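Local coordinates for protein 2-dehydropantoate 2-reductase (Geobacter metallireducens, PDB 3HN2) that probably catalyses the NADPH-dependent reduction of ketopantoate to pantoate, the second step of pantoate formation on the route to pantothenate, at residues G18-R23 with G51-P56; F116-I121 with E150-D155. One frame throughout, in Å; residues are numbered along the deposited sequence.

In the fold
Both contacts lie in the N-terminal, Rossmann-type part of this ketopantoate reductase, and both segments of contact 1 precede those of contact 2 in the sequence. Their centres are 29 Å apart and their nearest atoms about 15 Å, so they do not touch. Contact 1 sets helix 14-23 against strand 53-55, an outer strand of the small three-stranded sheet. Contact 2 belongs to the large mixed sheet, where the start of strand 121-129 meets the end of its antiparallel neighbour 142-150. Contact 1 thus seats the small sheet on the helix after the first Rossmann strand, while contact 2 joins the connections at neighbouring strand ends of the large sheet.

Contact 1: G18-R23 with G51-P56; sequences GALLQR and GDFTLP
Arg23 lays its guanidinium over one face of the Phe53 ring. Its CG stands anti to the backbone N, and bends at chi2 and chi3 fold the chain back so that CZ sits 4.2 Å from the centroid of the Phe53 ring, 14° off the ring normal, a cation-pi contact. The two planes are tilted by 35°, which brings NH2 of Arg23 closest, 3.4 Å from CD1 of Phe53, while CG of Arg23 packs 3.7 Å from CE2 of the same ring. Phe53 reaches this place with CG in the crowded position between backbone N and carbonyl carbon (chi1 79°). Its ring tip lies against the helix: CZ is 3.9 Å from CB of Ala19, whose carbonyl O approaches the ring edge, and Leu20 CD2 meets CE1 of Phe53 at 3.8 Å. The helix, 14-23, follows the first strand of the Rossmann-type domain and what looks like its glycine-rich turn; it runs almost perpendicular to strand 53-55, which pairs with strand 44-48 in the small sheet. An alanine here in place of Phe53, lacking the ring, would probably leave the Arg23 guanidinium less firmly placed and loosen the seat of the helix on strand 53-55. Two residues on, Leu55 points to the helix as well, its CD1 3.9 Å from Ala19 CB. Gln22 meets Leu55 tip to tip, its OE1 3.5 Å from CD2 of Leu55 in a van der Waals contact, and its side chain also touches Val28 and Phe30 of strand 28-31.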
loop_
_atom_site.group_PDB
_atom_site.type_symbol
_atom_site.label_atom_id
_atom_site.label_comp_id
_atom_site.label_asym_id
_atom_site.label_seq_id
_atom_site.Cartn_x
_atom_site.Cartn_y
_atom_site.Cartn_z
ATOM N N GLY A 18 -13.118 10.750 -16.325
ATOM C CA GLY A 18 -13.750 11.183 -17.570
ATOM C C GLY A 18 -12.884 10.938 -18.792
ATOM O O GLY A 18 -13.396 10.596 -19.862
ATOM N N ALA A 19 -11.574 11.115 -18.627
ATOM C CA ALA A 19 -10.611 10.866 -19.697
ATOM C C ALA A 19 -10.515 9.386 -20.027
ATOM O O ALA A 19 -10.368 9.025 -21.190
ATOM C CB ALA A 19 -9.247 11.411 -19.333
ATOM N N LEU A 20 -10.608 8.539 -19.003
ATOM C CA LEU A 20 -10.621 7.095 -19.206
ATOM C C LEU A 20 -11.944 6.643 -19.821
ATOM O O LEU A 20 -11.971 5.710 -20.630
ATOM C CB LEU A 20 -10.358 6.344 -17.896
ATOM C CG LEU A 20 -8.984 6.438 -17.220
ATOM C CD1 LEU A 20 -8.998 5.613 -15.951
ATOM C CD2 LEU A 20 -7.833 6.001 -18.120
ATOM N N LEU A 21 -13.030 7.316 -19.442
ATOM C CA LEU A 21 -14.355 7.013 -19.983
ATOM C C LEU A 21 -14.471 7.266 -21.486
ATOM O O LEU A 21 -14.939 6.391 -22.213
ATOM C CB LEU A 21 -15.458 7.741 -19.209
ATOM C CG LEU A 21 -15.906 7.095 -17.892
ATOM C CD1 LEU A 21 -16.576 8.123 -16.993
ATOM C CD2 LEU A 21 -16.818 5.884 -18.105
ATOM N N GLN A 22 -14.021 8.427 -21.964
ATOM C CA GLN A 22 -14.064 8.693 -23.409
ATOM C C GLN A 22 -12.975 7.967 -24.206
ATOM O O GLN A 22 -13.148 7.731 -25.402
ATOM C CB GLN A 22 -14.096 10.195 -23.735
ATOM C CG GLN A 22 -12.749 10.887 -23.840
ATOM C CD GLN A 22 -12.843 12.249 -24.511
ATOM O OE1 GLN A 22 -12.230 12.479 -25.550
ATOM N NE2 GLN A 22 -13.615 13.156 -23.920
ATOM N N ARG A 23 -11.874 7.603 -23.541
ATOM C CA ARG A 23 -10.792 6.837 -24.175
ATOM C C ARG A 23 -11.289 5.467 -24.619
ATOM O O ARG A 23 -10.795 4.915 -25.598
ATOM C CB ARG A 23 -9.601 6.686 -23.228
ATOM C CG ARG A 23 -8.256 6.452 -23.910
ATOM C CD ARG A 23 -7.829 4.990 -23.880
ATOM N NE ARG A 23 -7.594 4.500 -22.521
ATOM C CZ ARG A 23 -6.426 4.552 -21.885
ATOM N NH1 ARG A 23 -6.324 4.075 -20.650
ATOM N NH2 ARG A 23 -5.360 5.080 -22.475
ATOM N N GLY A 51 1.268 4.068 -17.948
ATOM C CA GLY A 51 1.514 4.624 -19.279
ATOM C C GLY A 51 0.668 5.850 -19.578
ATOM O O GLY A 51 -0.549 5.844 -19.370
ATOM N N ASP A 52 1.319 6.899 -20.076
ATOM C CA ASP A 52 0.661 8.180 -20.346
ATOM C C ASP A 52 -0.167 8.141 -21.630
ATOM O O ASP A 52 0.142 7.385 -22.553
ATOM C CB ASP A 52 1.698 9.312 -20.435
ATOM C CG ASP A 52 2.643 9.356 -19.236
ATOM O OD1 ASP A 52 3.704 10.006 -19.343
ATOM O OD2 ASP A 52 2.339 8.748 -18.188
ATOM N N PHE A 53 -1.225 8.949 -21.673
ATOM C CA PHE A 53 -1.989 9.158 -22.907
ATOM C C PHE A 53 -2.515 10.590 -23.020
ATOM O O PHE A 53 -2.612 11.308 -22.026
ATOM C CB PHE A 53 -3.105 8.109 -23.084
ATOM C CG PHE A 53 -4.342 8.362 -22.259
ATOM C CD1 PHE A 53 -4.405 7.959 -20.931
ATOM C CD2 PHE A 53 -5.462 8.969 -22.827
ATOM C CE1 PHE A 53 -5.558 8.177 -20.174
ATOM C CE2 PHE A 53 -6.609 9.195 -22.075
ATOM C CZ PHE A 53 -6.656 8.796 -20.746
ATOM N N THR A 54 -2.842 10.998 -24.240
ATOM C CA THR A 54 -3.263 12.369 -24.508
ATOM C C THR A 54 -4.522 12.394 -25.370
ATOM O O THR A 54 -4.580 11.752 -26.418
ATOM C CB THR A 54 -2.144 13.175 -25.213
ATOM O OG1 THR A 54 -1.639 12.424 -26.323
ATOM C CG2 THR A 54 -0.994 13.468 -24.259
ATOM N N LEU A 55 -5.535 13.123 -24.912
ATOM C CA LEU A 55 -6.735 13.344 -25.711
ATOM C C LEU A 55 -6.572 14.641 -26.491
ATOM O O LEU A 55 -6.526 15.717 -25.889
ATOM C CB LEU A 55 -7.985 13.418 -24.830
ATOM C CG LEU A 55 -8.467 12.154 -24.119
ATOM C CD1 LEU A 55 -9.482 12.531 -23.058
ATOM C CD2 LEU A 55 -9.054 11.140 -25.094
ATOM N N PRO A 56 -6.478 14.543 -27.833
ATOM C CA PRO A 56 -6.244 15.713 -28.684
ATOM C C PRO A 56 -7.430 16.672 -28.649
ATOM O O PRO A 56 -7.248 17.890 -28.592
ATOM C CB PRO A 56 -6.088 15.109 -30.088
ATOM C CG PRO A 56 -5.868 13.644 -29.874
ATOM C CD PRO A 56 -6.605 13.308 -28.628
#

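Contact 2: F116-I121 with E150-D155; sequences FGAERI and EFLPRD
Glu150 ends its strand, and its side chain, extended beyond CG, carries the carboxylate under the following turn. OE1 of Glu150 lies 2.9 Å from the backbone O of Asp155, a pair of acceptors that might raise the acid's pKa, whereas a long, weak ion pair with Arg158 would act the other way. Phe151 makes the one hydrogen bond between the segments: its N donates to O of Ile121 at 3.2 Å, nearly straight at 160°, although the donor stands above the carbonyl plane. With CG anti to the backbone N (chi1 179°), Phe151 sets its CB 3.9 Å from CB of Ile121, the two side chains lying alongside each other. The ring of Phe151 then presents its edge to Ala118, CD2 being 3.9 Å from the CB of Ala118, and also rests on Glu109, Glu110 and Ala113 of helix 108-115. Leu152 brings its CB 3.5 Å from O of Ala118. Beyond it Pro153 centres an inverse gamma turn, in which N of Arg154 bonds to O of Leu152 at 2.8 Å. Here strand 121-129 begins where 142-150 ends, the arrangement expected at the end of an antiparallel strand pair in a mixed sheet.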
loop_
_atom_site.group_PDB
_atom_site.type_symbol
_atom_site.label_atom_id
_atom_site.label_comp_id
_atom_site.label_asym_id
_atom_site.label_seq_id
_atom_site.Cartn_x
_atom_site.Cartn_y
_atom_site.Cartn_z
ATOM N N PHE A 116 -32.780 16.297 -6.072
ATOM C CA PHE A 116 -33.203 15.759 -7.372
ATOM C C PHE A 116 -34.136 14.549 -7.321
ATOM O O PHE A 116 -35.116 14.489 -8.063
ATOM C CB PHE A 116 -31.981 15.451 -8.246
ATOM C CG PHE A 116 -31.111 16.648 -8.504
ATOM C CD1 PHE A 116 -31.522 17.646 -9.386
ATOM C CD2 PHE A 116 -29.886 16.789 -7.853
ATOM C CE1 PHE A 116 -30.724 18.761 -9.624
ATOM C CE2 PHE A 116 -29.077 17.902 -8.084
ATOM C CZ PHE A 116 -29.502 18.892 -8.969
ATOM N N GLY A 117 -33.824 13.593 -6.452
ATOM C CA GLY A 117 -34.603 12.363 -6.336
ATOM C C GLY A 117 -33.710 11.218 -5.913
ATOM O O GLY A 117 -32.656 10.996 -6.510
ATOM N N ALA A 118 -34.137 10.491 -4.883
ATOM C CA ALA A 118 -33.323 9.439 -4.269
ATOM C C ALA A 118 -33.089 8.219 -5.165
ATOM O O ALA A 118 -32.085 7.529 -5.017
ATOM C CB ALA A 118 -33.915 9.023 -2.929
ATOM N N GLU A 119 -34.004 7.967 -6.099
ATOM C CA GLU A 119 -33.855 6.847 -7.029
ATOM C C GLU A 119 -32.964 7.175 -8.236
ATOM O O GLU A 119 -32.825 6.358 -9.147
ATOM C CB GLU A 119 -35.221 6.300 -7.477
ATOM C CG GLU A 119 -36.091 7.258 -8.284
ATOM C CD GLU A 119 -36.958 8.144 -7.410
ATOM O OE1 GLU A 119 -36.417 9.071 -6.768
ATOM O OE2 GLU A 119 -38.184 7.918 -7.372
ATOM N N ARG A 120 -32.364 8.366 -8.231
ATOM C CA ARG A 120 -31.405 8.772 -9.261
ATOM C C ARG A 120 -29.966 8.640 -8.761
ATOM O O ARG A 120 -29.029 8.635 -9.556
ATOM C CB ARG A 120 -31.639 10.226 -9.701
ATOM C CG ARG A 120 -33.096 10.665 -9.807
ATOM C CD ARG A 120 -33.201 12.115 -10.269
ATOM N NE ARG A 120 -33.403 12.210 -11.713
ATOM C CZ ARG A 120 -34.543 12.581 -12.294
ATOM N NH1 ARG A 120 -34.624 12.628 -13.614
ATOM N NH2 ARG A 120 -35.600 12.916 -11.565
ATOM N N ILE A 121 -29.796 8.523 -7.447
ATOM C CA ILE A 121 -28.485 8.722 -6.822
ATOM C C ILE A 121 -27.673 7.437 -6.701
ATOM O O ILE A 121 -28.158 6.424 -6.200
ATOM C CB ILE A 121 -28.615 9.452 -5.448
ATOM C CG1 ILE A 121 -29.463 10.724 -5.585
ATOM C CG2 ILE A 121 -27.250 9.787 -4.844
ATOM C CD1 ILE A 121 -29.013 11.718 -6.669
ATOM N N GLU A 150 -25.961 1.974 -4.656
ATOM C CA GLU A 150 -27.113 2.840 -4.873
ATOM C C GLU A 150 -27.619 3.376 -3.545
ATOM O O GLU A 150 -27.700 2.636 -2.558
ATOM C CB GLU A 150 -28.219 2.134 -5.654
ATOM C CG GLU A 150 -28.582 0.752 -5.167
ATOM C CD GLU A 150 -29.712 0.128 -5.963
ATOM O OE1 GLU A 150 -30.020 -1.046 -5.686
ATOM O OE2 GLU A 150 -30.292 0.798 -6.850
ATOM N N PHE A 151 -27.916 4.674 -3.515
ATOM C CA PHE A 151 -28.476 5.300 -2.328
ATOM C C PHE A 151 -29.818 4.663 -1.938
ATOM O O PHE A 151 -29.960 4.145 -0.833
ATOM C CB PHE A 151 -28.615 6.811 -2.516
ATOM C CG PHE A 151 -29.211 7.509 -1.328
ATOM C CD1 PHE A 151 -28.483 7.631 -0.143
ATOM C CD2 PHE A 151 -30.505 8.035 -1.385
ATOM C CE1 PHE A 151 -29.026 8.265 0.964
ATOM C CE2 PHE A 151 -31.060 8.674 -0.279
ATOM C CZ PHE A 151 -30.318 8.794 0.899
ATOM N N LEU A 152 -30.787 4.692 -2.848
ATOM C CA LEU A 152 -32.030 3.959 -2.649
ATOM C C LEU A 152 -31.843 2.568 -3.254
ATOM O O LEU A 152 -31.538 2.447 -4.442
ATOM C CB LEU A 152 -33.210 4.701 -3.283
ATOM C CG LEU A 152 -34.528 4.837 -2.499
ATOM C CD1 LEU A 152 -35.445 3.634 -2.713
ATOM C CD2 LEU A 152 -34.299 5.110 -1.005
ATOM N N PRO A 153 -32.027 1.511 -2.437
ATOM C CA PRO A 153 -31.521 0.170 -2.749
ATOM C C PRO A 153 -32.359 -0.662 -3.735
ATOM O O PRO A 153 -32.592 -1.853 -3.484
ATOM C CB PRO A 153 -31.494 -0.505 -1.373
ATOM C CG PRO A 153 -32.637 0.112 -0.649
ATOM C CD PRO A 153 -32.745 1.535 -1.146
ATOM N N ARG A 154 -32.787 -0.068 -4.850
ATOM C CA ARG A 154 -33.580 -0.819 -5.832
ATOM C C ARG A 154 -32.853 -1.271 -7.106
ATOM O O ARG A 154 -32.702 -0.526 -8.079
ATOM C CB ARG A 154 -34.922 -0.139 -6.136
ATOM C CG ARG A 154 -35.954 -0.307 -5.018
ATOM C CD ARG A 154 -36.101 -1.772 -4.585
ATOM N NE ARG A 154 -37.187 -2.456 -5.281
ATOM C CZ ARG A 154 -38.393 -2.670 -4.760
ATOM N NH1 ARG A 154 -38.675 -2.260 -3.528
ATOM N NH2 ARG A 154 -39.322 -3.299 -5.470
ATOM N N ASP A 155 -32.327 -2.459 -7.254
ATOM C CA ASP A 155 -31.941 -3.143 -8.498
ATOM C C ASP A 155 -30.435 -3.435 -8.629
ATOM O O ASP A 155 -29.658 -3.126 -7.726
ATOM C CB ASP A 155 -32.432 -2.358 -9.716
ATOM C CG ASP A 155 -33.934 -2.446 -9.899
ATOM O OD1 ASP A 155 -34.565 -3.298 -9.239
ATOM O OD2 ASP A 155 -34.484 -1.664 -10.702
#